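Local structure of GARP domain-containing protein (Trypanosoma brucei brucei TREU927, 6XZ6) at residues E18-Q22 against A150-A154; K21-K25 against C138-D144; K25-L29 against D144-P148; Y111-F115 against F166-Y170. The protein serves as a trypanosome receptor for the host complement regulator factor H, and is linked to increased transmission of the parasite to tsetse flies. One frame throughout, in Å; residues are numbered along the deposited sequence.

In the fold
Interactions 1, 2 and 3 follow one another along helix 4-61, their centres 9 Å apart in each pairing. Interactions 1 and 2 share K21 and Q22, while interactions 2 and 3 share K25 and D144, so the loop leaving C138 is followed along the helix until it turns into helix 148-161. V146 of interaction 3 touches both Q22 and L151 of interaction 1. Interaction 4 joins the other two long helices, 67-125 and 165-208. Its centre lies 11 Å from that of interaction 1, with V19 packed on F115 and Y170, and 15 Å from that of interaction 2, bridged by the R24-E112 salt bridge. Interaction 4 also meets the bound factor H chain.

Interaction 1 (E18-Q22 against A150-A154); sequences EVAKQ and ALTRA
Two helical turns, 18-22 of helix 4-61 and 150-154 of helix 148-161, run nearly antiparallel (151° between N-to-C directions, signed crossing angle -151°) with axes 10.0 Å apart. V19 lies opposite A154 (CA-CA 6.0 Å) and Q22 opposite L151 (CA-CA 7.2 Å). Q22, with chi1 m and chi2 t, reaches across the groove and has both ends of its amide satisfied: NE2 donates to A150 O at 3.0 Å, while OE1 accepts from a water (2.8 Å) that also donates to L151 O (2.7 Å). The A150 carbonyl additionally accepts the helical bond from A154 N (3.2 Å). Farther out, extended E18 (t, t) forms a salt bridge from OE2 to R153 NH2 at 3.1 Å; a second water donates to E18 OE1 (3.2 Å) and accepts from R153 NE (3.0 Å). Between these polar links sits A154, its CB 3.7 Å from E18 CD and 3.6 Å from Q22 OE1; V19 CG2 packs on the same CB at 4.0 Å. In this all-helical bundle, V19 continues onto F115 of helix 67-125 and Y170 of helix 165-208.

Interaction 2 (K21-K25 against C138-D144); sequences KQLRK and CATAVAD
This is a helix-to-loop contact at the surface, in which the irregular segment 138-144, between helices 129-137 and 148-161, is laid along turn 21-25 of helix 4-61. The nearest CA atoms of the two segments are those of K21 and V142, 4.4 Å apart, and 485 Å² is buried. From A141 to A143 the loop is extended (phi/psi -54/139, -125/142 and -71/152), which lets A143 N donate to K21 O at 2.9 Å. The same carbonyl receives only a weak helical bond from K25 N, at 3.4 Å. R24 (m, t, t) points toward the loop and supplies the second anchor: its NH1 donates to C138 O and to A141 O, each at 2.8 Å and near the guanidinium plane, so one nitrogen gathers two carbonyls of the bend. Through NE and NH2, R24 is also salt-bridged to E112 and hydrogen-bonded to S116, both of helix 67-125. Aliphatic contacts fill in between: K21 CG lies 3.9 Å from A141 CB, and K25 CB 3.8 Å from V142 CG1. A water accepts a weak bond from K25 NZ (3.3 Å) and donates to A143 O (3.0 Å). In this helical bundle the loop between helices 129-137 and 148-161 is thus tethered to helix 4-61 by the C138-C17 disulfide, the R24-bound carbonyls and the A143 N to K21 O bond.

Interaction 3 (K25-L29 against D144-P148); sequences KLPLL and DDVTP
Segment 25-29 is a helical turn kinked around P27, whose nitrogen has no hydrogen to give; L28 N makes only a weak bond to K25 O (3.1 Å), and L29 N regains the regular bond to K25 O at 3.1 Å. Facing it, 144-148 is extended through D145 (-153/169), V146 (-139/120) and T147 (-115/152), with K25 and L26 matched to D145 and V146 at 6.9 Å between CA atoms in each pair. T147 then occupies the N-cap of helix 148-161, its OG1 accepting from A150 N, so the contact joins the loop to helix 4-61 just where the next bundle helix starts. V146, chi1 t, is the central apolar residue. Its CG2 meets K25 CB at 3.7 Å, its CG1 meets L26 CD2 at 4.0 Å, and its CB lies 4.0 Å from L29 CD1; L181 of helix 165-208 packs against both V146 and L29. K25 bends at chi2 (p), bringing CE to 3.4 Å from D144 O. D145 OD1 accepts a weak bond from V146 N at 2.8 Å and lies 3.9 Å from L29 CD1.

Interaction 4 (Y111-F115 against F166-Y170); sequences YESVF and FAEEY
Four aromatic rings span a wide gap between two helices: the axes of 111-115 and 166-170 approach no closer than 13.1 Å, and the nearest CA pair, Y111 and Y170, is 8.1 Å apart. The helices run roughly antiparallel, at 144° with a signed crossing angle of -144°, and 111-115 is kinked where the nitrogens of S113 and V114 lack a bond to the preceding turn. Y111 and F115 (both chi1 m) reach across to F166 and Y170 (both chi1 t). Two of the pairs are T-shaped: the edge of Y170 meets the face of Y111 (centroids 5.0 Å, planes 82°), and the edge of F115 meets the face of Y170 (5.1 Å, 65°). F166 sits obliquely to Y111 (centroids 5.5 Å, planes 59°) and to F115 (5.6 Å, 45°), while its CZ touches V114 CG1 at 3.5 Å. The polar tip of Y111 is satisfied at the border of the cluster, where OH donates to E169 OE1 at 3.0 Å. L158 of helix 148-161 and V19 of helix 4-61 pack against both F115 and Y170. E169 OE2 is salt-bridged to K33 of the factor H chain, whose C32 and V14 pack on V114 and F166. The result is an aromatic cluster between helices of the bundle, bordering the surface on which the receptor meets factor H.

Interaction 1 (E18-Q22 against A150-A154)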
loop_
_atom_site.group_PDB
_atom_site.type_symbol
_atom_site.label_atom_id
_atom_site.label_comp_id
_atom_site.label_asym_id
_atom_site.label_seq_id
_atom_site.Cartn_x
_atom_site.Cartn_y
_atom_site.Cartn_z
ATOM N N GLU A 18 12.003 -9.167 3.257
ATOM C CA GLU A 18 10.928 -9.300 2.274
ATOM C C GLU A 18 9.773 -8.388 2.649
ATOM O O GLU A 18 9.311 -7.639 1.808
ATOM C CB GLU A 18 10.483 -10.780 2.175
ATOM C CG GLU A 18 9.505 -11.122 1.060
ATOM C CD GLU A 18 9.008 -12.558 0.943
ATOM O OE1 GLU A 18 9.190 -13.366 1.889
ATOM O OE2 GLU A 18 8.410 -12.867 -0.115
ATOM N N VAL A 19 9.327 -8.422 3.919
ATOM C CA VAL A 19 8.250 -7.581 4.441
ATOM C C VAL A 19 8.613 -6.097 4.395
ATOM O O VAL A 19 7.780 -5.297 3.969
ATOM C CB VAL A 19 7.774 -8.010 5.850
ATOM C CG1 VAL A 19 6.886 -6.959 6.445
ATOM C CG2 VAL A 19 7.042 -9.342 5.826
ATOM N N ALA A 20 9.826 -5.717 4.847
ATOM C CA ALA A 20 10.286 -4.309 4.867
ATOM C C ALA A 20 10.286 -3.661 3.485
ATOM O O ALA A 20 9.893 -2.497 3.355
ATOM C CB ALA A 20 11.672 -4.216 5.474
ATOM N N LYS A 21 10.735 -4.422 2.461
ATOM C CA LYS A 21 10.814 -4.034 1.048
ATOM C C LYS A 21 9.425 -3.748 0.465
ATOM O O LYS A 21 9.278 -2.813 -0.316
ATOM C CB LYS A 21 11.513 -5.126 0.247
ATOM C CG LYS A 21 13.034 -5.113 0.333
ATOM C CD LYS A 21 13.629 -6.318 -0.415
ATOM C CE LYS A 21 13.545 -6.208 -1.915
ATOM N NZ LYS A 21 14.368 -7.231 -2.615
ATOM N N GLN A 22 8.410 -4.525 0.865
ATOM C CA GLN A 22 7.004 -4.346 0.450
ATOM C C GLN A 22 6.392 -3.106 1.093
ATOM O O GLN A 22 5.634 -2.391 0.439
ATOM C CB GLN A 22 6.168 -5.556 0.861
ATOM C CG GLN A 22 6.521 -6.805 0.092
ATOM C CD GLN A 22 5.736 -7.990 0.570
ATOM O OE1 GLN A 22 5.144 -8.015 1.668
ATOM N NE2 GLN A 22 5.710 -8.997 -0.256
ATOM N N ALA A 150 1.430 -11.353 -2.752
ATOM C CA ALA A 150 2.812 -11.215 -2.266
ATOM C C ALA A 150 2.803 -10.697 -0.840
ATOM O O ALA A 150 3.611 -11.137 -0.027
ATOM C CB ALA A 150 3.601 -10.263 -3.151
ATOM N N LEU A 151 1.887 -9.775 -0.531
ATOM C CA LEU A 151 1.724 -9.217 0.801
ATOM C C LEU A 151 1.367 -10.308 1.825
ATOM O O LEU A 151 2.028 -10.366 2.857
ATOM C CB LEU A 151 0.661 -8.103 0.762
ATOM C CG LEU A 151 0.698 -6.996 1.799
ATOM C CD1 LEU A 151 2.040 -6.277 1.830
ATOM C CD2 LEU A 151 -0.343 -5.989 1.477
ATOM N N THR A 152 0.382 -11.199 1.542
ATOM C CA THR A 152 -0.054 -12.271 2.460
ATOM C C THR A 152 0.969 -13.396 2.564
ATOM O O THR A 152 1.138 -13.968 3.644
ATOM C CB THR A 152 -1.459 -12.822 2.113
ATOM O OG1 THR A 152 -1.464 -13.358 0.788
ATOM C CG2 THR A 152 -2.545 -11.797 2.229
ATOM N N ARG A 153 1.633 -13.741 1.445
ATOM C CA ARG A 153 2.653 -14.801 1.412
ATOM C C ARG A 153 3.805 -14.462 2.364
ATOM O O ARG A 153 4.168 -15.281 3.215
ATOM C CB ARG A 153 3.166 -14.994 -0.007
ATOM C CG ARG A 153 3.786 -16.355 -0.268
ATOM C CD ARG A 153 4.665 -16.384 -1.502
ATOM N NE ARG A 153 5.566 -15.237 -1.516
ATOM C CZ ARG A 153 5.595 -14.333 -2.480
ATOM N NH1 ARG A 153 4.820 -14.470 -3.551
ATOM N NH2 ARG A 153 6.405 -13.287 -2.391
ATOM N N ALA A 154 4.314 -13.231 2.274
ATOM C CA ALA A 154 5.382 -12.740 3.116
ATOM C C ALA A 154 4.927 -12.631 4.596
ATOM O O ALA A 154 5.745 -12.844 5.505
ATOM C CB ALA A 154 5.865 -11.400 2.590
HETATM O O HOH W 1 7.436 -15.849 0.798
HETATM O O HOH W 2 3.973 -8.923 4.025
#

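Interaction 2 (K21-K25 against C138-D144)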
loop_
_atom_site.group_PDB
_atom_site.type_symbol
_atom_site.label_atom_id
_atom_site.label_comp_id
_atom_site.label_asym_id
_atom_site.label_seq_id
_atom_site.Cartn_x
_atom_site.Cartn_y
_atom_site.Cartn_z
ATOM N N LYS A 21 10.735 -4.422 2.461
ATOM C CA LYS A 21 10.814 -4.034 1.048
ATOM C C LYS A 21 9.425 -3.748 0.465
ATOM O O LYS A 21 9.278 -2.813 -0.316
ATOM C CB LYS A 21 11.513 -5.126 0.247
ATOM C CG LYS A 21 13.034 -5.113 0.333
ATOM C CD LYS A 21 13.629 -6.318 -0.415
ATOM C CE LYS A 21 13.545 -6.208 -1.915
ATOM N NZ LYS A 21 14.368 -7.231 -2.615
ATOM N N GLN A 22 8.410 -4.525 0.865
ATOM C CA GLN A 22 7.004 -4.346 0.450
ATOM C C GLN A 22 6.392 -3.106 1.093
ATOM O O GLN A 22 5.634 -2.391 0.439
ATOM C CB GLN A 22 6.168 -5.556 0.861
ATOM C CG GLN A 22 6.521 -6.805 0.092
ATOM C CD GLN A 22 5.736 -7.990 0.570
ATOM O OE1 GLN A 22 5.144 -8.015 1.668
ATOM N NE2 GLN A 22 5.710 -8.997 -0.256
ATOM N N LEU A 23 6.699 -2.865 2.380
ATOM C CA LEU A 23 6.196 -1.709 3.133
ATOM C C LEU A 23 6.772 -0.380 2.638
ATOM O O LEU A 23 6.092 0.628 2.690
ATOM C CB LEU A 23 6.384 -1.899 4.666
ATOM C CG LEU A 23 5.656 -3.143 5.291
ATOM C CD1 LEU A 23 6.033 -3.332 6.694
ATOM C CD2 LEU A 23 4.162 -3.018 5.217
ATOM N N ARG A 24 7.975 -0.375 2.088
ATOM C CA ARG A 24 8.563 0.842 1.523
ATOM C C ARG A 24 7.998 1.141 0.128
ATOM O O ARG A 24 7.924 2.304 -0.251
ATOM C CB ARG A 24 10.084 0.727 1.493
ATOM C CG ARG A 24 10.669 0.565 2.878
ATOM C CD ARG A 24 12.076 0.068 2.781
ATOM N NE ARG A 24 12.689 -0.156 4.092
ATOM C CZ ARG A 24 13.766 -0.906 4.296
ATOM N NH1 ARG A 24 14.348 -1.545 3.284
ATOM N NH2 ARG A 24 14.251 -1.053 5.512
ATOM N N LYS A 25 7.578 0.094 -0.621
ATOM C CA LYS A 25 6.965 0.191 -1.947
ATOM C C LYS A 25 5.531 0.646 -1.893
ATOM O O LYS A 25 5.160 1.440 -2.747
ATOM C CB LYS A 25 7.091 -1.126 -2.746
ATOM C CG LYS A 25 6.607 -1.096 -4.208
ATOM C CD LYS A 25 7.312 -0.018 -5.045
ATOM C CE LYS A 25 7.092 -0.167 -6.516
ATOM N NZ LYS A 25 7.341 1.116 -7.224
ATOM N N CYS A 138 19.727 -4.533 2.896
ATOM C CA CYS A 138 18.284 -4.328 3.001
ATOM C C CYS A 138 17.916 -3.027 3.716
ATOM O O CYS A 138 16.745 -2.807 4.013
ATOM C CB CYS A 138 17.687 -5.530 3.715
ATOM S SG CYS A 138 15.965 -5.859 3.305
ATOM N N ALA A 139 18.904 -2.179 4.020
ATOM C CA ALA A 139 18.681 -0.925 4.736
ATOM C C ALA A 139 17.728 -0.015 3.995
ATOM O O ALA A 139 16.746 0.425 4.580
ATOM C CB ALA A 139 19.998 -0.218 4.984
ATOM N N THR A 140 17.960 0.208 2.702
ATOM C CA THR A 140 17.113 1.111 1.914
ATOM C C THR A 140 16.364 0.423 0.743
ATOM O O THR A 140 15.589 1.100 0.059
ATOM C CB THR A 140 17.928 2.316 1.447
ATOM O OG1 THR A 140 19.177 1.860 0.907
ATOM C CG2 THR A 140 18.174 3.298 2.574
ATOM N N ALA A 141 16.558 -0.905 0.545
ATOM C CA ALA A 141 15.913 -1.691 -0.508
ATOM C C ALA A 141 14.383 -1.564 -0.487
ATOM O O ALA A 141 13.759 -1.540 0.583
ATOM C CB ALA A 141 16.322 -3.152 -0.404
ATOM N N VAL A 142 13.801 -1.449 -1.696
ATOM C CA VAL A 142 12.364 -1.301 -1.976
ATOM C C VAL A 142 11.978 -2.422 -2.958
ATOM O O VAL A 142 12.781 -2.761 -3.835
ATOM C CB VAL A 142 12.065 0.105 -2.566
ATOM C CG1 VAL A 142 10.573 0.314 -2.763
ATOM C CG2 VAL A 142 12.627 1.200 -1.679
ATOM N N ALA A 143 10.771 -3.015 -2.795
ATOM C CA ALA A 143 10.286 -4.099 -3.654
ATOM C C ALA A 143 9.971 -3.551 -5.010
ATOM O O ALA A 143 9.606 -2.393 -5.121
ATOM C CB ALA A 143 9.028 -4.728 -3.065
ATOM N N ASP A 144 10.084 -4.389 -6.041
ATOM C CA ASP A 144 9.771 -4.005 -7.402
ATOM C C ASP A 144 8.278 -3.795 -7.601
ATOM O O ASP A 144 7.887 -2.898 -8.318
ATOM C CB ASP A 144 10.367 -5.021 -8.390
ATOM C CG ASP A 144 11.889 -4.992 -8.427
ATOM O OD1 ASP A 144 12.460 -3.891 -8.583
ATOM O OD2 ASP A 144 12.507 -6.071 -8.295
HETATM O O HOH W 3 10.412 0.075 -6.721
#

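Interaction 3 (K25-L29 against D144-P148)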
loop_
_atom_site.group_PDB
_atom_site.type_symbol
_atom_site.label_atom_id
_atom_site.label_comp_id
_atom_site.label_asym_id
_atom_site.label_seq_id
_atom_site.Cartn_x
_atom_site.Cartn_y
_atom_site.Cartn_z
ATOM N N LYS A 25 7.578 0.094 -0.621
ATOM C CA LYS A 25 6.965 0.191 -1.947
ATOM C C LYS A 25 5.531 0.646 -1.893
ATOM O O LYS A 25 5.160 1.440 -2.747
ATOM C CB LYS A 25 7.091 -1.126 -2.746
ATOM C CG LYS A 25 6.607 -1.096 -4.208
ATOM C CD LYS A 25 7.312 -0.018 -5.045
ATOM C CE LYS A 25 7.092 -0.167 -6.516
ATOM N NZ LYS A 25 7.341 1.116 -7.224
ATOM N N LEU A 26 4.718 0.160 -0.927
ATOM C CA LEU A 26 3.296 0.549 -0.791
ATOM C C LEU A 26 3.010 2.065 -0.917
ATOM O O LEU A 26 2.088 2.379 -1.663
ATOM C CB LEU A 26 2.615 0.019 0.488
ATOM C CG LEU A 26 2.102 -1.418 0.488
ATOM C CD1 LEU A 26 1.393 -1.734 1.808
ATOM C CD2 LEU A 26 1.172 -1.684 -0.671
ATOM N N PRO A 27 3.704 3.021 -0.241
ATOM C CA PRO A 27 3.329 4.442 -0.395
ATOM C C PRO A 27 3.614 5.025 -1.787
ATOM O O PRO A 27 2.970 6.003 -2.210
ATOM C CB PRO A 27 4.174 5.152 0.664
ATOM C CG PRO A 27 4.733 4.144 1.497
ATOM C CD PRO A 27 4.811 2.886 0.719
ATOM N N LEU A 28 4.597 4.439 -2.489
ATOM C CA LEU A 28 4.996 4.842 -3.832
ATOM C C LEU A 28 3.934 4.353 -4.829
ATOM O O LEU A 28 3.517 5.086 -5.708
ATOM C CB LEU A 28 6.383 4.270 -4.167
ATOM C CG LEU A 28 7.473 4.280 -3.073
ATOM C CD1 LEU A 28 8.702 3.500 -3.535
ATOM C CD2 LEU A 28 7.864 5.681 -2.692
ATOM N N LEU A 29 3.454 3.140 -4.639
ATOM C CA LEU A 29 2.395 2.483 -5.395
ATOM C C LEU A 29 1.051 3.228 -5.210
ATOM O O LEU A 29 0.426 3.558 -6.206
ATOM C CB LEU A 29 2.307 1.059 -4.846
ATOM C CG LEU A 29 1.505 0.038 -5.579
ATOM C CD1 LEU A 29 2.121 -1.338 -5.377
ATOM C CD2 LEU A 29 0.069 0.037 -5.079
ATOM N N ASP A 144 10.084 -4.389 -6.041
ATOM C CA ASP A 144 9.771 -4.005 -7.402
ATOM C C ASP A 144 8.278 -3.795 -7.601
ATOM O O ASP A 144 7.887 -2.898 -8.318
ATOM C CB ASP A 144 10.367 -5.021 -8.390
ATOM C CG ASP A 144 11.889 -4.992 -8.427
ATOM O OD1 ASP A 144 12.460 -3.891 -8.583
ATOM O OD2 ASP A 144 12.507 -6.071 -8.295
ATOM N N ASP A 145 7.453 -4.601 -6.953
ATOM C CA ASP A 145 5.997 -4.489 -6.991
ATOM C C ASP A 145 5.395 -5.063 -5.699
ATOM O O ASP A 145 6.110 -5.643 -4.866
ATOM C CB ASP A 145 5.410 -5.183 -8.253
ATOM C CG ASP A 145 3.934 -4.872 -8.578
ATOM O OD1 ASP A 145 3.394 -3.853 -8.042
ATOM O OD2 ASP A 145 3.313 -5.653 -9.360
ATOM N N VAL A 146 4.092 -4.820 -5.499
ATOM C CA VAL A 146 3.304 -5.352 -4.389
ATOM C C VAL A 146 1.937 -5.763 -4.964
ATOM O O VAL A 146 1.209 -4.957 -5.570
ATOM C CB VAL A 146 3.165 -4.451 -3.129
ATOM C CG1 VAL A 146 2.610 -5.246 -1.949
ATOM C CG2 VAL A 146 4.490 -3.816 -2.742
ATOM N N THR A 147 1.636 -7.050 -4.824
ATOM C CA THR A 147 0.362 -7.623 -5.224
ATOM C C THR A 147 -0.276 -8.082 -3.924
ATOM O O THR A 147 0.464 -8.443 -3.013
ATOM C CB THR A 147 0.551 -8.829 -6.172
ATOM O OG1 THR A 147 1.355 -9.822 -5.539
ATOM C CG2 THR A 147 1.121 -8.441 -7.527
ATOM N N PRO A 148 -1.616 -8.141 -3.807
ATOM C CA PRO A 148 -2.219 -8.703 -2.585
ATOM C C PRO A 148 -1.675 -10.077 -2.153
ATOM O O PRO A 148 -1.490 -10.290 -0.974
ATOM C CB PRO A 148 -3.711 -8.767 -2.944
ATOM C CG PRO A 148 -3.893 -7.649 -3.918
ATOM C CD PRO A 148 -2.661 -7.746 -4.775
#

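Interaction 4 (Y111-F115 against F166-Y170)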
loop_
_atom_site.group_PDB
_atom_site.type_symbol
_atom_site.label_atom_id
_atom_site.label_comp_id
_atom_site.label_asym_id
_atom_site.label_seq_id
_atom_site.Cartn_x
_atom_site.Cartn_y
_atom_site.Cartn_z
ATOM N N TYR A 111 3.954 -0.224 10.586
ATOM C CA TYR A 111 4.994 -1.255 10.591
ATOM C C TYR A 111 6.345 -0.937 9.960
ATOM O O TYR A 111 7.295 -1.630 10.308
ATOM C CB TYR A 111 4.448 -2.529 9.926
ATOM C CG TYR A 111 3.337 -3.179 10.713
ATOM C CD1 TYR A 111 3.613 -3.949 11.841
ATOM C CD2 TYR A 111 2.008 -3.011 10.348
ATOM C CE1 TYR A 111 2.595 -4.551 12.576
ATOM C CE2 TYR A 111 0.978 -3.569 11.103
ATOM C CZ TYR A 111 1.280 -4.340 12.218
ATOM O OH TYR A 111 0.292 -4.936 12.956
ATOM N N GLU A 112 6.457 0.024 9.022
ATOM C CA GLU A 112 7.740 0.212 8.327
ATOM C C GLU A 112 8.934 0.482 9.264
ATOM O O GLU A 112 9.976 -0.147 9.074
ATOM C CB GLU A 112 7.666 1.262 7.213
ATOM C CG GLU A 112 8.804 1.179 6.199
ATOM C CD GLU A 112 10.113 1.843 6.575
ATOM O OE1 GLU A 112 11.162 1.438 6.027
ATOM O OE2 GLU A 112 10.096 2.765 7.423
ATOM N N SER A 113 8.793 1.381 10.250
ATOM C CA SER A 113 9.871 1.733 11.183
ATOM C C SER A 113 10.281 0.565 12.106
ATOM O O SER A 113 11.438 0.491 12.569
ATOM C CB SER A 113 9.459 2.933 12.025
ATOM O OG SER A 113 8.181 2.673 12.586
ATOM N N VAL A 114 9.315 -0.329 12.383
ATOM C CA VAL A 114 9.526 -1.500 13.220
ATOM C C VAL A 114 10.417 -2.495 12.455
ATOM O O VAL A 114 11.482 -2.839 12.957
ATOM C CB VAL A 114 8.183 -2.114 13.750
ATOM C CG1 VAL A 114 8.411 -3.445 14.483
ATOM C CG2 VAL A 114 7.448 -1.118 14.653
ATOM N N PHE A 115 10.012 -2.909 11.241
ATOM C CA PHE A 115 10.777 -3.841 10.412
ATOM C C PHE A 115 12.145 -3.297 10.036
ATOM O O PHE A 115 13.088 -4.075 9.959
ATOM C CB PHE A 115 9.995 -4.231 9.172
ATOM C CG PHE A 115 8.887 -5.188 9.495
ATOM C CD1 PHE A 115 9.111 -6.560 9.495
ATOM C CD2 PHE A 115 7.608 -4.723 9.785
ATOM C CE1 PHE A 115 8.078 -7.449 9.785
ATOM C CE2 PHE A 115 6.578 -5.611 10.089
ATOM C CZ PHE A 115 6.817 -6.968 10.088
ATOM N N PHE A 166 3.443 -10.350 17.788
ATOM C CA PHE A 166 3.627 -9.300 16.791
ATOM C C PHE A 166 3.495 -9.788 15.351
ATOM O O PHE A 166 2.863 -9.122 14.531
ATOM C CB PHE A 166 4.978 -8.602 16.997
ATOM C CG PHE A 166 5.293 -7.586 15.922
ATOM C CD1 PHE A 166 6.096 -7.922 14.836
ATOM C CD2 PHE A 166 4.758 -6.300 15.979
ATOM C CE1 PHE A 166 6.384 -6.985 13.840
ATOM C CE2 PHE A 166 5.041 -5.369 14.979
ATOM C CZ PHE A 166 5.844 -5.724 13.909
ATOM N N ALA A 167 4.138 -10.924 15.041
ATOM C CA ALA A 167 4.122 -11.576 13.732
ATOM C C ALA A 167 2.718 -12.063 13.376
ATOM O O ALA A 167 2.332 -11.975 12.219
ATOM C CB ALA A 167 5.102 -12.722 13.733
ATOM N N GLU A 168 1.937 -12.514 14.362
ATOM C CA GLU A 168 0.540 -12.936 14.183
ATOM C C GLU A 168 -0.347 -11.720 13.939
ATOM O O GLU A 168 -1.180 -11.756 13.037
ATOM C CB GLU A 168 0.041 -13.761 15.396
ATOM C CG GLU A 168 -1.403 -14.218 15.310
ATOM C CD GLU A 168 -1.800 -15.199 14.222
ATOM O OE1 GLU A 168 -0.927 -15.956 13.747
ATOM O OE2 GLU A 168 -2.997 -15.230 13.861
ATOM N N GLU A 169 -0.144 -10.623 14.707
ATOM C CA GLU A 169 -0.892 -9.380 14.518
ATOM C C GLU A 169 -0.505 -8.737 13.177
ATOM O O GLU A 169 -1.384 -8.230 12.501
ATOM C CB GLU A 169 -0.739 -8.458 15.721
ATOM C CG GLU A 169 -1.358 -7.076 15.596
ATOM C CD GLU A 169 -0.544 -6.035 16.341
ATOM O OE1 GLU A 169 0.554 -5.656 15.858
ATOM O OE2 GLU A 169 -0.988 -5.630 17.438
ATOM N N TYR A 170 0.749 -8.864 12.732
ATOM C CA TYR A 170 1.135 -8.380 11.398
ATOM C C TYR A 170 0.387 -9.144 10.320
ATOM O O TYR A 170 -0.160 -8.506 9.435
ATOM C CB TYR A 170 2.653 -8.426 11.134
ATOM C CG TYR A 170 2.994 -7.998 9.724
ATOM C CD1 TYR A 170 2.929 -6.656 9.344
ATOM C CD2 TYR A 170 3.280 -8.938 8.742
ATOM C CE1 TYR A 170 3.178 -6.259 8.026
ATOM C CE2 TYR A 170 3.507 -8.556 7.419
ATOM C CZ TYR A 170 3.441 -7.214 7.062
ATOM O OH TYR A 170 3.688 -6.829 5.765
#